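Local coordinates for putative sugar ABC transporter, substrate-binding protein (Clostridium phytofermentans, PDB 4WZZ) that binds L-rhamnose as the probable solute-binding component of a sugar ABC transporter, holding it between two lobes, at residues A190-Q193 with N194-D198. Residues are numbered along the deposited sequence; the frame is centred on the assembly and turned at random.
Sequences ATNQ and NAWID. With RAM (alpha-L-rhamnopyranose), chain B.
Asn-192 and Trp-196, one helical turn apart, extend side by side toward the bound rhamnose. CB of Asn-192 sits over a face of the indole: it lies 3.9 Å from the centroid of the six-membered ring of Trp-196 and 18° off the ring normal, a CH-pi contact. The Asn-192 amide is inclined 40° to the ring rather than stacked flat on it, and its ND2 passes 3.5 Å from Trp-196 CH2. CG of Asn-192 is tucked between the backbone N and the carbonyl carbon; from there Asn-192 ND2 donates to O3 of the rhamnose at 2.9 Å. At the amide's other end OD1 accepts from Lys-62 NZ, and the bonds at both ends together restrain its rotation. The backbone N of Gln-193 adds a bent bond to OD1 from above the carbonyl plane.

Gln-193 approaches the same ring differently, its amide plane standing at 89° to the indole. A bend at chi2 turns the chain back, and Gln-193 NE2 passes 3.9 Å from Trp-196 CZ3. Gln-193 NE2 donates almost straight to O2 of the rhamnose at 3.0 Å and also bonds to Pro-247 O, giving this nitrogen two acceptors. Rhamnose O4 lies near the indole plane, 3.6 Å from CH2 of Trp-196.

The N-terminal end of helix 191-203, between strands 179-185 and 212-219 of this periplasmic-binding-protein fold, thus carries three pocket residues. Backbone bonds fix their spacing; Trp-196 N, for instance, donates to Asn-192 O at 2.9 Å. Chemically, two amides serve adjacent sugar hydroxyls as N-H donors, while the indole packs its face on Asn-192 and turns its CH2 edge to the sugar, a division of labour consistent with selective carbohydrate recognition.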
loop_
_atom_site.group_PDB
_atom_site.type_symbol
_atom_site.label_atom_id
_atom_site.label_comp_id
_atom_site.label_asym_id
_atom_site.label_seq_id
_atom_site.Cartn_x
_atom_site.Cartn_y
_atom_site.Cartn_z
ATOM N N ALA A 190 -9.697 2.987 -3.934
ATOM C CA ALA A 190 -8.358 2.418 -3.924
ATOM C C ALA A 190 -8.420 0.913 -3.793
ATOM O O ALA A 190 -8.973 0.367 -2.840
ATOM C CB ALA A 190 -7.546 2.998 -2.774
ATOM N N THR A 191 -7.845 0.230 -4.763
ATOM C CA THR A 191 -7.902 -1.219 -4.783
ATOM C C THR A 191 -7.312 -1.844 -3.546
ATOM O O THR A 191 -7.891 -2.783 -3.001
ATOM C CB THR A 191 -7.156 -1.762 -6.029
ATOM O OG1 THR A 191 -7.556 -0.982 -7.155
ATOM C CG2 THR A 191 -7.461 -3.235 -6.234
ATOM N N ASN A 192 -6.144 -1.363 -3.116
ATOM C CA ASN A 192 -5.497 -2.011 -1.981
ATOM C C ASN A 192 -6.276 -1.863 -0.684
ATOM O O ASN A 192 -6.544 -2.868 -0.009
ATOM C CB ASN A 192 -4.007 -1.619 -1.808
ATOM C CG ASN A 192 -3.759 -0.133 -1.726
ATOM O OD1 ASN A 192 -4.654 0.695 -1.903
ATOM N ND2 ASN A 192 -2.493 0.222 -1.480
ATOM N N GLN A 193 -6.660 -0.655 -0.307
ATOM C CA GLN A 193 -7.446 -0.539 0.927
ATOM C C GLN A 193 -8.717 -1.336 0.815
ATOM O O GLN A 193 -9.132 -1.986 1.754
ATOM C CB GLN A 193 -7.771 0.907 1.290
ATOM C CG GLN A 193 -6.638 1.611 2.025
ATOM C CD GLN A 193 -5.636 2.286 1.112
ATOM O OE1 GLN A 193 -5.914 2.571 -0.052
ATOM N NE2 GLN A 193 -4.477 2.628 1.672
ATOM N N ASN A 194 -9.367 -1.298 -0.342
ATOM C CA ASN A 194 -10.609 -2.038 -0.452
ATOM C C ASN A 194 -10.388 -3.551 -0.270
ATOM O O ASN A 194 -11.230 -4.244 0.335
ATOM C CB ASN A 194 -11.292 -1.729 -1.779
ATOM C CG ASN A 194 -11.937 -0.352 -1.785
ATOM O OD1 ASN A 194 -12.119 0.277 -0.732
ATOM N ND2 ASN A 194 -12.289 0.124 -2.971
ATOM N N ALA A 195 -9.266 -4.068 -0.778
ATOM C CA ALA A 195 -8.928 -5.478 -0.609
ATOM C C ALA A 195 -8.623 -5.820 0.849
ATOM O O ALA A 195 -9.061 -6.871 1.360
ATOM C CB ALA A 195 -7.768 -5.873 -1.523
ATOM N N TRP A 196 -7.879 -4.944 1.524
ATOM C CA TRP A 196 -7.590 -5.158 2.939
ATOM C C TRP A 196 -8.855 -5.101 3.772
ATOM O O TRP A 196 -9.021 -5.877 4.714
ATOM C CB TRP A 196 -6.571 -4.146 3.450
ATOM C CG TRP A 196 -5.248 -4.267 2.744
ATOM C CD1 TRP A 196 -4.663 -5.410 2.288
ATOM C CD2 TRP A 196 -4.367 -3.201 2.400
ATOM N NE1 TRP A 196 -3.458 -5.122 1.686
ATOM C CE2 TRP A 196 -3.261 -3.761 1.739
ATOM C CE3 TRP A 196 -4.415 -1.817 2.575
ATOM C CZ2 TRP A 196 -2.192 -2.978 1.264
ATOM C CZ3 TRP A 196 -3.371 -1.064 2.119
ATOM C CH2 TRP A 196 -2.280 -1.637 1.467
ATOM N N ILE A 197 -9.724 -4.152 3.461
ATOM C CA ILE A 197 -10.969 -3.996 4.208
ATOM C C ILE A 197 -11.878 -5.197 3.965
ATOM O O ILE A 197 -12.461 -5.747 4.896
ATOM C CB ILE A 197 -11.672 -2.687 3.859
ATOM C CG1 ILE A 197 -10.842 -1.512 4.349
ATOM C CG2 ILE A 197 -13.072 -2.625 4.523
ATOM C CD1 ILE A 197 -11.181 -0.180 3.671
ATOM N N ASP A 198 -11.964 -5.653 2.720
ATOM C CA ASP A 198 -12.735 -6.860 2.450
ATOM C C ASP A 198 -12.137 -8.043 3.187
ATOM O O ASP A 198 -12.869 -8.885 3.726
ATOM C CB ASP A 198 -12.781 -7.140 0.962
ATOM C CG ASP A 198 -13.745 -6.217 0.227
ATOM O OD1 ASP A 198 -14.613 -5.589 0.888
ATOM O OD2 ASP A 198 -13.629 -6.115 -1.012
HETATM C C1 RAM B . -0.753 4.926 1.593
HETATM C C2 RAM B . -1.168 4.521 0.183
HETATM C C3 RAM B . -0.557 3.186 -0.244
HETATM C C4 RAM B . -0.734 2.128 0.840
HETATM C C5 RAM B . -0.247 2.657 2.187
HETATM C C6 RAM B . -0.506 1.665 3.310
HETATM O O1 RAM B . 0.583 5.293 1.577
HETATM O O2 RAM B . -2.561 4.458 0.200
HETATM O O3 RAM B . -1.173 2.822 -1.476
HETATM O O4 RAM B . -0.021 0.958 0.484
HETATM O O5 RAM B . -0.891 3.859 2.515
#